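Local atomic coordinates of 3-dehydroquinate dehydratase (Geobacillus kaustophilus, PDB entry 2YR1), a protein that probably catalyses, as a type I 3-dehydroquinase, the cis-dehydration of 3-dehydroquinate to 3-dehydroshikimate, the third step of the chorismate pathway toward aromatic amino acids. Residues A[146-151]-A[156-161]; A[186-191]-A[213-218]. All blocks are in the same frame, centred on the assembly; numbering follows the deposited sequence.

Interaction 1 of 2, residues A[146-151]-A[156-161]; sequences RHYFDG and ETLLAD
The phenol of Y148 reaches across to the carboxylate of D161 and brushes the CD2 methyl of L158 obliquely on the way. Its OH donates a hydrogen bond of 2.5 Å to D161 OD2. That oxygen lies in the plane of the ring, at its edge, and is met on its syn side with the donor 22° out of the carboxylate plane. Ring and carboxylate planes are inclined by 26°, and the two side chains approach head-on. The apolar part of the ring is used as well: Y148 CE2 sits 3.8 Å from L158 CD2, and the phenol oxygen touches T157 CG2 more loosely. R146 stands beside this pair. With CG anti to the backbone N (chi1 -167°) and bends at chi2 and chi3, its guanidinium is placed with one face against the phenol oxygen, which stands 3.1 Å above the plane, over its centre. R146 NE is 3.9 Å from D161 OD1, a long salt bridge with the oxygen off the guanidinium plane, an electrostatic pairing without a directed bond.

Strand 141-148 and helix 155-167 belong to one beta-alpha-beta unit of the TIM barrel, and at the segments their axes run roughly antiparallel, 10.7 Å at closest approach. The neighbouring H147, the predicted proton donor/acceptor, packs on K174, the predicted Schiff-base lysine. The single directed bond from phenol to carboxylate thus fixes Y148 to the helix, while the arginine adds a face against the phenol oxygen and a charge that would be expected to favour an ionised D161.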
loop_
_atom_site.group_PDB
_atom_site.type_symbol
_atom_site.label_atom_id
_atom_site.label_comp_id
_atom_site.label_asym_id
_atom_site.label_seq_id
_atom_site.Cartn_x
_atom_site.Cartn_y
_atom_site.Cartn_z
ATOM N N ARG A 146 -0.665 -6.369 21.548
ATOM C CA ARG A 146 -1.252 -5.155 22.075
ATOM C C ARG A 146 -2.213 -4.688 20.995
ATOM O O ARG A 146 -1.833 -4.634 19.824
ATOM C CB ARG A 146 -0.188 -4.082 22.258
ATOM C CG ARG A 146 -0.642 -2.904 23.095
ATOM C CD ARG A 146 -0.709 -3.298 24.576
ATOM N NE ARG A 146 -0.365 -2.186 25.463
ATOM C CZ ARG A 146 -1.164 -1.156 25.713
ATOM N NH1 ARG A 146 -2.362 -1.101 25.150
ATOM N NH2 ARG A 146 -0.756 -0.174 26.513
ATOM N N HIS A 147 -3.439 -4.352 21.390
ATOM C CA HIS A 147 -4.442 -3.867 20.454
ATOM C C HIS A 147 -5.019 -2.519 20.927
ATOM O O HIS A 147 -5.456 -2.381 22.076
ATOM C CB HIS A 147 -5.559 -4.907 20.304
ATOM C CG HIS A 147 -5.058 -6.300 20.040
ATOM N ND1 HIS A 147 -5.056 -6.873 18.786
ATOM C CD2 HIS A 147 -4.508 -7.220 20.869
ATOM C CE1 HIS A 147 -4.526 -8.081 18.853
ATOM N NE2 HIS A 147 -4.184 -8.316 20.105
ATOM N N TYR A 148 -5.003 -1.527 20.041
ATOM C CA TYR A 148 -5.541 -0.199 20.342
ATOM C C TYR A 148 -6.799 0.022 19.500
ATOM O O TYR A 148 -6.701 0.379 18.339
ATOM C CB TYR A 148 -4.511 0.873 19.995
ATOM C CG TYR A 148 -3.298 0.818 20.884
ATOM C CD1 TYR A 148 -3.372 1.233 22.212
ATOM C CD2 TYR A 148 -2.088 0.305 20.418
ATOM C CE1 TYR A 148 -2.270 1.137 23.057
ATOM C CE2 TYR A 148 -0.975 0.205 21.257
ATOM C CZ TYR A 148 -1.078 0.624 22.572
ATOM O OH TYR A 148 0.005 0.532 23.398
ATOM N N PHE A 149 -7.973 -0.188 20.087
ATOM C CA PHE A 149 -9.226 -0.037 19.339
ATOM C C PHE A 149 -9.805 1.368 19.288
ATOM O O PHE A 149 -10.665 1.649 18.450
ATOM C CB PHE A 149 -10.286 -0.993 19.889
ATOM C CG PHE A 149 -10.283 -2.352 19.234
ATOM C CD1 PHE A 149 -11.214 -2.664 18.247
ATOM C CD2 PHE A 149 -9.327 -3.304 19.582
ATOM C CE1 PHE A 149 -11.195 -3.903 17.610
ATOM C CE2 PHE A 149 -9.296 -4.553 18.950
ATOM C CZ PHE A 149 -10.229 -4.854 17.963
ATOM N N ASP A 150 -9.331 2.260 20.154
ATOM C CA ASP A 150 -9.875 3.605 20.188
ATOM C C ASP A 150 -9.081 4.669 19.437
ATOM O O ASP A 150 -9.489 5.831 19.379
ATOM C CB ASP A 150 -10.078 4.044 21.650
ATOM C CG ASP A 150 -11.014 3.120 22.408
ATOM O OD1 ASP A 150 -11.996 2.658 21.802
ATOM O OD2 ASP A 150 -10.781 2.851 23.605
ATOM N N GLY A 151 -7.949 4.281 18.862
ATOM C CA GLY A 151 -7.151 5.247 18.143
ATOM C C GLY A 151 -5.796 4.682 17.810
ATOM O O GLY A 151 -5.564 3.491 17.966
ATOM N N GLU A 156 6.339 6.383 18.793
ATOM C CA GLU A 156 7.194 5.992 19.927
ATOM C C GLU A 156 6.550 4.925 20.822
ATOM O O GLU A 156 7.213 4.017 21.313
ATOM C CB GLU A 156 7.520 7.218 20.790
ATOM C CG GLU A 156 8.862 7.111 21.503
ATOM C CD GLU A 156 8.786 6.615 22.954
ATOM O OE1 GLU A 156 8.124 5.573 23.211
ATOM O OE2 GLU A 156 9.415 7.267 23.840
ATOM N N THR A 157 5.255 5.063 21.059
ATOM C CA THR A 157 4.523 4.126 21.909
ATOM C C THR A 157 4.462 2.753 21.250
ATOM O O THR A 157 4.662 1.732 21.904
ATOM C CB THR A 157 3.107 4.654 22.161
ATOM O OG1 THR A 157 3.202 6.010 22.605
ATOM C CG2 THR A 157 2.395 3.851 23.230
ATOM N N LEU A 158 4.203 2.737 19.943
ATOM C CA LEU A 158 4.119 1.480 19.199
ATOM C C LEU A 158 5.482 0.798 19.181
ATOM O O LEU A 158 5.589 -0.425 19.347
ATOM C CB LEU A 158 3.625 1.758 17.768
ATOM C CG LEU A 158 2.223 2.380 17.728
ATOM C CD1 LEU A 158 1.771 2.591 16.289
ATOM C CD2 LEU A 158 1.242 1.478 18.485
ATOM N N LEU A 159 6.527 1.588 18.972
ATOM C CA LEU A 159 7.876 1.034 18.956
ATOM C C LEU A 159 8.221 0.454 20.346
ATOM O O LEU A 159 8.752 -0.648 20.441
ATOM C CB LEU A 159 8.878 2.111 18.537
ATOM C CG LEU A 159 10.349 1.671 18.526
ATOM C CD1 LEU A 159 10.511 0.370 17.738
ATOM C CD2 LEU A 159 11.198 2.792 17.919
ATOM N N ALA A 160 7.892 1.185 21.409
ATOM C CA ALA A 160 8.147 0.727 22.771
ATOM C C ALA A 160 7.393 -0.572 23.078
ATOM O O ALA A 160 7.956 -1.494 23.677
ATOM C CB ALA A 160 7.758 1.817 23.775
ATOM N N ASP A 161 6.127 -0.660 22.657
ATOM C CA ASP A 161 5.341 -1.880 22.869
ATOM C C ASP A 161 6.019 -3.104 22.283
ATOM O O ASP A 161 6.108 -4.143 22.926
ATOM C CB ASP A 161 3.941 -1.780 22.231
ATOM C CG ASP A 161 3.012 -0.854 22.987
ATOM O OD1 ASP A 161 3.090 -0.792 24.238
ATOM O OD2 ASP A 161 2.178 -0.201 22.324
#

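Interaction 2 of 2, residues A[186-191]-A[213-218]; sequences LVLLQA and AITRLA
The two helical segments come nearest at L189 and T215, whose CA atoms are 7.4 Å apart, and between them they bury 144 Å² of surface. Across that gap one atom does the touching on the 213-218 side: T215 OG1. It is met by two methyls from successive residues of helix 182-198, L188 CD2 at 3.3 Å and L189 CD2 at 3.4 Å. The leucines arrive differently. L188, its CG anti to the backbone N (chi1 174°), crosses the threonine side chain at about a right angle, whereas L189 runs antiparallel alongside it. In T215 the hydroxyl is the branch placed anti to the backbone N (chi1 -153°), which brings OG1 up to both methyls, met from two roughly perpendicular directions. The interface is therefore van der Waals in character, a hydroxyl lodged against aliphatic groups.

All three touching residues are buried. L188 and T215 both rest on A207 of strand 203-207, and L189 also packs against L186 of the second subunit, so the contact borders the dimer interface. The next residue after T215, R216, makes no contact across these segments; its NH2 is bonded to the carbonyl of P237, and it is predicted to bind 3-dehydroquinate. This packing of consecutive outer helices over the strand between them is characteristic of the TIM barrel, the fold of type I 3-dehydroquinases.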
loop_
_atom_site.group_PDB
_atom_site.type_symbol
_atom_site.label_atom_id
_atom_site.label_comp_id
_atom_site.label_asym_id
_atom_site.label_seq_id
_atom_site.Cartn_x
_atom_site.Cartn_y
_atom_site.Cartn_z
ATOM N N LEU A 186 0.019 5.726 8.161
ATOM C CA LEU A 186 1.451 5.853 7.903
ATOM C C LEU A 186 2.228 5.727 9.239
ATOM O O LEU A 186 3.307 5.169 9.264
ATOM C CB LEU A 186 1.732 7.195 7.208
ATOM C CG LEU A 186 1.122 7.335 5.795
ATOM C CD1 LEU A 186 1.527 8.671 5.197
ATOM C CD2 LEU A 186 1.601 6.191 4.885
ATOM N N VAL A 187 1.680 6.251 10.341
ATOM C CA VAL A 187 2.333 6.099 11.650
ATOM C C VAL A 187 2.526 4.583 11.951
ATOM O O VAL A 187 3.611 4.130 12.366
ATOM C CB VAL A 187 1.470 6.733 12.767
ATOM C CG1 VAL A 187 1.925 6.269 14.122
ATOM C CG2 VAL A 187 1.550 8.237 12.660
ATOM N N LEU A 188 1.476 3.797 11.735
ATOM C CA LEU A 188 1.572 2.358 11.972
ATOM C C LEU A 188 2.643 1.693 11.097
ATOM O O LEU A 188 3.358 0.792 11.552
ATOM C CB LEU A 188 0.244 1.654 11.714
ATOM C CG LEU A 188 0.543 0.153 11.865
ATOM C CD1 LEU A 188 0.442 -0.222 13.326
ATOM C CD2 LEU A 188 -0.336 -0.690 11.008
ATOM N N LEU A 189 2.746 2.105 9.839
ATOM C CA LEU A 189 3.761 1.508 8.956
ATOM C C LEU A 189 5.163 1.965 9.370
ATOM O O LEU A 189 6.117 1.182 9.369
ATOM C CB LEU A 189 3.488 1.891 7.495
ATOM C CG LEU A 189 2.181 1.354 6.898
ATOM C CD1 LEU A 189 2.048 1.816 5.450
ATOM C CD2 LEU A 189 2.159 -0.164 6.976
ATOM N N GLN A 190 5.287 3.233 9.741
ATOM C CA GLN A 190 6.588 3.766 10.166
ATOM C C GLN A 190 7.075 3.012 11.396
ATOM O O GLN A 190 8.247 2.672 11.505
ATOM C CB GLN A 190 6.474 5.249 10.523
ATOM C CG GLN A 190 6.029 6.148 9.396
ATOM C CD GLN A 190 5.386 7.431 9.911
ATOM O OE1 GLN A 190 5.971 8.137 10.742
ATOM N NE2 GLN A 190 4.181 7.738 9.423
ATOM N N ALA A 191 6.189 2.801 12.360
ATOM C CA ALA A 191 6.582 2.080 13.565
ATOM C C ALA A 191 6.983 0.646 13.220
ATOM O O ALA A 191 7.881 0.079 13.841
ATOM C CB ALA A 191 5.439 2.059 14.587
ATOM N N ALA A 213 -6.996 -0.905 5.474
ATOM C CA ALA A 213 -6.926 -2.005 4.527
ATOM C C ALA A 213 -5.547 -2.124 3.885
ATOM O O ALA A 213 -5.000 -3.226 3.778
ATOM C CB ALA A 213 -7.988 -1.841 3.440
ATOM N N ILE A 214 -4.980 -0.995 3.469
ATOM C CA ILE A 214 -3.677 -1.023 2.806
ATOM C C ILE A 214 -2.630 -1.748 3.625
ATOM O O ILE A 214 -1.736 -2.403 3.067
ATOM C CB ILE A 214 -3.139 0.409 2.468
ATOM C CG1 ILE A 214 -1.855 0.301 1.633
ATOM C CG2 ILE A 214 -2.819 1.188 3.757
ATOM C CD1 ILE A 214 -2.030 -0.399 0.266
ATOM N N THR A 215 -2.742 -1.638 4.945
ATOM C CA THR A 215 -1.771 -2.269 5.822
ATOM C C THR A 215 -1.836 -3.793 5.832
ATOM O O THR A 215 -0.827 -4.463 6.091
ATOM C CB THR A 215 -1.894 -1.713 7.244
ATOM O OG1 THR A 215 -0.631 -1.825 7.887
ATOM C CG2 THR A 215 -2.922 -2.469 8.049
ATOM N N ARG A 216 -3.005 -4.345 5.530
ATOM C CA ARG A 216 -3.175 -5.791 5.488
ATOM C C ARG A 216 -2.642 -6.355 4.171
ATOM O O ARG A 216 -2.317 -7.537 4.069
ATOM C CB ARG A 216 -4.673 -6.152 5.642
ATOM C CG ARG A 216 -5.307 -5.620 6.915
ATOM C CD ARG A 216 -6.754 -6.111 7.071
ATOM N NE ARG A 216 -7.381 -5.698 8.323
ATOM C CZ ARG A 216 -7.121 -6.233 9.514
ATOM N NH1 ARG A 216 -6.235 -7.210 9.635
ATOM N NH2 ARG A 216 -7.765 -5.806 10.595
ATOM N N LEU A 217 -2.534 -5.504 3.159
ATOM C CA LEU A 217 -2.070 -5.954 1.855
ATOM C C LEU A 217 -0.612 -5.598 1.580
ATOM O O LEU A 217 0.028 -6.238 0.751
ATOM C CB LEU A 217 -2.944 -5.338 0.751
ATOM C CG LEU A 217 -4.465 -5.563 0.768
ATOM C CD1 LEU A 217 -5.127 -4.660 -0.247
ATOM C CD2 LEU A 217 -4.789 -7.028 0.472
ATOM N N ALA A 218 -0.095 -4.579 2.269
ATOM C CA ALA A 218 1.272 -4.125 2.030
ATOM C C ALA A 218 2.155 -4.000 3.263
ATOM O O ALA A 218 3.299 -3.585 3.159
ATOM C CB ALA A 218 1.234 -2.780 1.302
#

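How the interactions relate
Interaction 1 joins strand 141-148 to the following helix near the surface; interaction 2 joins two helices in a buried layer beside the second subunit. Their chemistry follows: a phenol-carboxylate bond and a loose charge pair in the first, methyls against one hydroxyl in the second. They share no helix or strand, yet their centres are only 13 Å apart and they touch directly. L158 of helix 155-167 bridges them, its CB 3.7 Å from A191 CB on helix 182-198. The leucine that meets the Y148 ring obliquely therefore also joins the packing between successive helices of the barrel. Each contact includes a predicted active-site residue that stays outside its touching set, H147 and R216 respectively.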